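Local coordinates for protein peptidase M14, carboxypeptidase A (PDB 4XED) that is the calcium-binding PKD domain of a putative archaeal M14 carboxypeptidase, a beta-sandwich module that probably serves in binding rather than catalysis, at residues K79-D82 with I83-E87; P55-S58 with G59-V62. One frame throughout, in Å; residues are numbered along the deposited sequence.

Interaction 1: K79-D82 with I83-E87; sequences KAKD and ILNYE. With CA (calcium ion), chain B; EDO (1,2-ethanediol), chain C.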
loop_
_atom_site.group_PDB
_atom_site.type_symbol
_atom_site.label_atom_id
_atom_site.label_comp_id
_atom_site.label_asym_id
_atom_site.label_seq_id
_atom_site.Cartn_x
_atom_site.Cartn_y
_atom_site.Cartn_z
ATOM N N LYS A 79 4.337 0.440 2.936
ATOM C CA LYS A 79 5.341 -0.291 3.734
ATOM C C LYS A 79 4.601 -1.166 4.747
ATOM O O LYS A 79 3.389 -1.000 4.942
ATOM C CB LYS A 79 6.343 0.654 4.398
ATOM C CG LYS A 79 5.735 1.581 5.417
ATOM C CD LYS A 79 6.779 2.473 6.097
ATOM C CE LYS A 79 6.083 3.584 6.916
ATOM N NZ LYS A 79 7.085 4.340 7.760
ATOM N N ALA A 80 5.318 -2.110 5.348
ATOM C CA ALA A 80 4.681 -3.022 6.277
ATOM C C ALA A 80 5.590 -3.154 7.501
ATOM O O ALA A 80 6.815 -2.997 7.430
ATOM C CB ALA A 80 4.481 -4.376 5.644
ATOM N N LYS A 81 5.007 -3.498 8.648
ATOM C CA LYS A 81 5.803 -3.809 9.821
ATOM C C LYS A 81 5.207 -5.024 10.485
ATOM O O LYS A 81 4.006 -5.264 10.453
ATOM C CB LYS A 81 5.882 -2.644 10.791
ATOM C CG LYS A 81 4.637 -2.400 11.593
ATOM C CD LYS A 81 4.800 -1.160 12.485
ATOM C CE LYS A 81 3.511 -0.851 13.176
ATOM N NZ LYS A 81 3.649 0.300 14.112
ATOM N N ASP A 82 6.068 -5.830 11.064
ATOM C CA ASP A 82 5.579 -6.993 11.756
ATOM C C ASP A 82 5.143 -6.675 13.193
ATOM O O ASP A 82 5.105 -5.537 13.588
ATOM C CB ASP A 82 6.619 -8.121 11.686
ATOM C CG ASP A 82 7.948 -7.806 12.361
ATOM O OD1 ASP A 82 8.054 -6.873 13.171
ATOM O OD2 ASP A 82 8.904 -8.571 12.098
ATOM N N ILE A 83 4.804 -7.709 13.969
ATOM C CA ILE A 83 4.267 -7.539 15.304
ATOM C C ILE A 83 5.304 -6.939 16.236
ATOM O O ILE A 83 4.945 -6.234 17.178
ATOM C CB ILE A 83 3.739 -8.888 15.862
ATOM C CG1 ILE A 83 2.662 -9.438 14.927
ATOM C CG2 ILE A 83 3.216 -8.747 17.280
ATOM C CD1 ILE A 83 1.561 -8.417 14.528
ATOM N N LEU A 84 6.581 -7.196 15.967
ATOM C CA LEU A 84 7.694 -6.575 16.685
ATOM C C LEU A 84 8.078 -5.184 16.169
ATOM O O LEU A 84 9.066 -4.600 16.608
ATOM C CB LEU A 84 8.905 -7.514 16.652
ATOM C CG LEU A 84 8.742 -8.793 17.496
ATOM C CD1 LEU A 84 9.783 -9.820 17.129
ATOM C CD2 LEU A 84 8.772 -8.537 19.013
ATOM N N ASN A 85 7.282 -4.652 15.250
ATOM C CA ASN A 85 7.428 -3.286 14.758
ATOM C C ASN A 85 8.664 -3.036 13.904
ATOM O O ASN A 85 9.056 -1.883 13.717
ATOM C CB ASN A 85 7.252 -2.275 15.897
ATOM C CG ASN A 85 5.881 -2.367 16.492
ATOM O OD1 ASN A 85 4.890 -2.279 15.778
ATOM N ND2 ASN A 85 5.811 -2.591 17.799
ATOM N N TYR A 86 9.198 -4.110 13.326
ATOM C CA TYR A 86 10.317 -4.020 12.400
ATOM C C TYR A 86 9.725 -3.657 11.034
ATOM O O TYR A 86 8.886 -4.390 10.503
ATOM C CB TYR A 86 11.036 -5.356 12.370
ATOM C CG TYR A 86 12.519 -5.347 12.048
ATOM C CD1 TYR A 86 13.211 -4.187 11.763
ATOM C CD2 TYR A 86 13.231 -6.537 12.042
ATOM C CE1 TYR A 86 14.587 -4.218 11.490
ATOM C CE2 TYR A 86 14.602 -6.585 11.773
ATOM C CZ TYR A 86 15.266 -5.421 11.484
ATOM O OH TYR A 86 16.620 -5.455 11.213
ATOM N N GLU A 87 10.166 -2.526 10.485
ATOM C CA GLU A 87 9.534 -1.971 9.296
ATOM C C GLU A 87 10.291 -2.260 8.007
ATOM O O GLU A 87 11.517 -2.167 7.945
ATOM C CB GLU A 87 9.389 -0.445 9.419
ATOM C CG GLU A 87 8.482 0.082 10.546
ATOM C CD GLU A 87 8.191 1.610 10.492
ATOM O OE1 GLU A 87 8.185 2.213 9.385
ATOM O OE2 GLU A 87 7.923 2.199 11.564
HETATM CA CA CA B . 9.465 -10.644 11.100
HETATM C C1 EDO C . 5.229 7.296 8.831
HETATM O O1 EDO C . 5.594 6.040 9.382
HETATM C C2 EDO C . 5.682 7.321 7.381
HETATM O O2 EDO C . 5.849 8.684 6.963
#
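Asp82, Glu87 and Lys81 carry most of this contact, built round a type I beta turn from Asp82 to Asn85 at the calcium-binding end of the PKD beta sandwich. Asp82 opens the turn with its backbone and braces it with its side chain. Its O accepts the N-H of Asn85 at 2.9 Å, while its carboxylate reaches over the loop because CG sits between the backbone N and the carbonyl carbon (chi1 63°). From there OD1 takes the N-H of Tyr86 at 3.0 Å, the donor arriving from above the carboxylate plane, and OD2 binds the calcium ion at 2.4 Å. The two oxygens thus divide the work, one bracing the loop, the other contributing to the metal site, and the bond to Tyr86 probably limits rotation of the carboxylate. Asn4, Asp5, Asp32, Asn34 and Asp36 complete the protein ligands. The Asp82 N-H returns to Tyr86 O at 3.2 Å, and the backbones of Lys81 and Glu87 form a single beta bridge beyond it. Lys81 extends alongside Asn85, pointing the same way, its CE 3.3 Å from Asn85 OD1 and its NZ giving that oxygen only a weak hydrogen bond; near its root, CB packs against Glu87 CG. Trp52 offers Lys81 a cation-pi partner. Glu87 stretches out from its CG, its side chain crossing that of Lys79 obliquely, to make a salt bridge. There Lys79 NZ meets OE1 of Glu87 on the syn side at 2.9 Å, 16° out of the carboxylate plane, and also donates to O1 of a 1,2-ethanediol, probably from the crystallisation liquor, at 2.8 Å.

Interaction 2: P55-S58 with G59-V62; sequences PYAS and GEEV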
loop_
_atom_site.group_PDB
_atom_site.type_symbol
_atom_site.label_atom_id
_atom_site.label_comp_id
_atom_site.label_asym_id
_atom_site.label_seq_id
_atom_site.Cartn_x
_atom_site.Cartn_y
_atom_site.Cartn_z
ATOM N N PRO A 55 -3.846 -6.110 12.061
ATOM C CA PRO A 55 -2.922 -7.009 11.341
ATOM C C PRO A 55 -3.600 -7.909 10.323
ATOM O O PRO A 55 -4.794 -8.234 10.442
ATOM C CB PRO A 55 -2.315 -7.855 12.469
ATOM C CG PRO A 55 -3.340 -7.832 13.557
ATOM C CD PRO A 55 -3.950 -6.460 13.484
ATOM N N TYR A 56 -2.794 -8.312 9.345
ATOM C CA TYR A 56 -3.138 -9.286 8.323
ATOM C C TYR A 56 -2.122 -10.421 8.352
ATOM O O TYR A 56 -0.996 -10.252 8.847
ATOM C CB TYR A 56 -3.135 -8.653 6.946
ATOM C CG TYR A 56 -4.170 -7.566 6.783
ATOM C CD1 TYR A 56 -5.517 -7.865 6.616
ATOM C CD2 TYR A 56 -3.795 -6.229 6.811
ATOM C CE1 TYR A 56 -6.457 -6.840 6.455
ATOM C CE2 TYR A 56 -4.725 -5.210 6.663
ATOM C CZ TYR A 56 -6.045 -5.514 6.482
ATOM O OH TYR A 56 -6.956 -4.487 6.345
ATOM N N ALA A 57 -2.487 -11.586 7.814
ATOM C CA ALA A 57 -1.554 -12.698 7.685
ATOM C C ALA A 57 -0.449 -12.317 6.708
ATOM O O ALA A 57 -0.711 -11.648 5.676
ATOM C CB ALA A 57 -2.280 -13.936 7.180
ATOM N N SER A 58 0.748 -12.840 6.964
ATOM C CA SER A 58 1.794 -12.772 5.976
ATOM C C SER A 58 1.286 -13.394 4.671
ATOM O O SER A 58 0.740 -14.493 4.681
ATOM C CB SER A 58 3.037 -13.474 6.492
ATOM O OG SER A 58 4.083 -13.508 5.547
ATOM N N GLY A 59 1.446 -12.674 3.563
ATOM C CA GLY A 59 1.104 -13.193 2.245
ATOM C C GLY A 59 -0.329 -13.028 1.803
ATOM O O GLY A 59 -0.692 -13.389 0.685
ATOM N N GLU A 60 -1.144 -12.463 2.673
ATOM C CA GLU A 60 -2.530 -12.196 2.357
ATOM C C GLU A 60 -2.688 -10.958 1.503
ATOM O O GLU A 60 -2.215 -9.889 1.869
ATOM C CB GLU A 60 -3.309 -12.028 3.656
ATOM C CG GLU A 60 -4.795 -11.760 3.478
ATOM C CD GLU A 60 -5.528 -11.528 4.804
ATOM O OE1 GLU A 60 -4.901 -11.702 5.895
ATOM O OE2 GLU A 60 -6.706 -11.145 4.717
ATOM N N GLU A 61 -3.331 -11.089 0.351
ATOM C CA GLU A 61 -3.596 -9.922 -0.508
ATOM C C GLU A 61 -4.745 -9.122 0.083
ATOM O O GLU A 61 -5.775 -9.697 0.462
ATOM C CB GLU A 61 -3.920 -10.325 -1.941
ATOM C CG GLU A 61 -2.751 -10.939 -2.696
ATOM C CD GLU A 61 -3.130 -11.270 -4.139
ATOM O OE1 GLU A 61 -3.949 -12.210 -4.359
ATOM O OE2 GLU A 61 -2.641 -10.586 -5.064
ATOM N N VAL A 62 -4.535 -7.819 0.199
ATOM C CA VAL A 62 -5.555 -6.938 0.737
ATOM C C VAL A 62 -5.827 -5.868 -0.304
ATOM O O VAL A 62 -4.896 -5.282 -0.867
ATOM C CB VAL A 62 -5.149 -6.371 2.117
ATOM C CG1 VAL A 62 -4.997 -7.468 3.100
ATOM C CG2 VAL A 62 -3.891 -5.648 2.066
HETATM O O HOH W 1 -0.926 -9.251 4.164
#
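Over one face of the Tyr56 ring lies Val62 CG1, a CH-pi contact 3.7 Å from the ring centroid, while Glu60 OE1 stands at the ring edge near its plane. The ring and the Glu60 carboxylate are turned almost perpendicular, 88° apart. These residues belong to a type II beta turn, Ala57 to Glu60, and its flanks, in the connection from strand 49-56 to strand 62-66 of the PKD beta sandwich. Glu60 N donates to Ala57 O at 3.1 Å, from above the carbonyl plane. The Glu60 side chain reaches straight across the turn: CG anti to the backbone N (chi1 -179°) and an extended chain bring OE1 to the N-H of Ala57, met nearly along its C-O axis at 3.1 Å. An alanine in place of Glu60 is likely to leave the Ala57 N-H without this acceptor and the tyrosine edge without its carboxylate neighbour. Gly59 has phi 86°, where a CB would clash with Ser58 O. Ser58 OG accepts the backbone N-H of Asp32, itself a calcium ligand, tying the turn to that part of the metal site. One water bridges the two ends of the turn, donating to Ala57 O, at 2.8 Å, and to Glu60 O, at 2.7 Å.

In the fold
Followed from the N terminus, the chain reaches interaction 2 first: the segment 55-62 leaves the edge strand 49-56 of the four-stranded sheet and delivers the chain to strand 62-66, an edge of the three-stranded sheet, so it bridges the two layers of the sandwich. The chain then returns to the four-stranded sheet through strand 72-82, and interaction 1 folds back the start of its connection to strand 91-97. The contacts are in series, neither enclosing nor crossing the other. Their centres lie about 13 Å apart, and the calcium site relates them: Asp32, the partner of Ser58 in interaction 2, shares the ion with Asp82 of interaction 1.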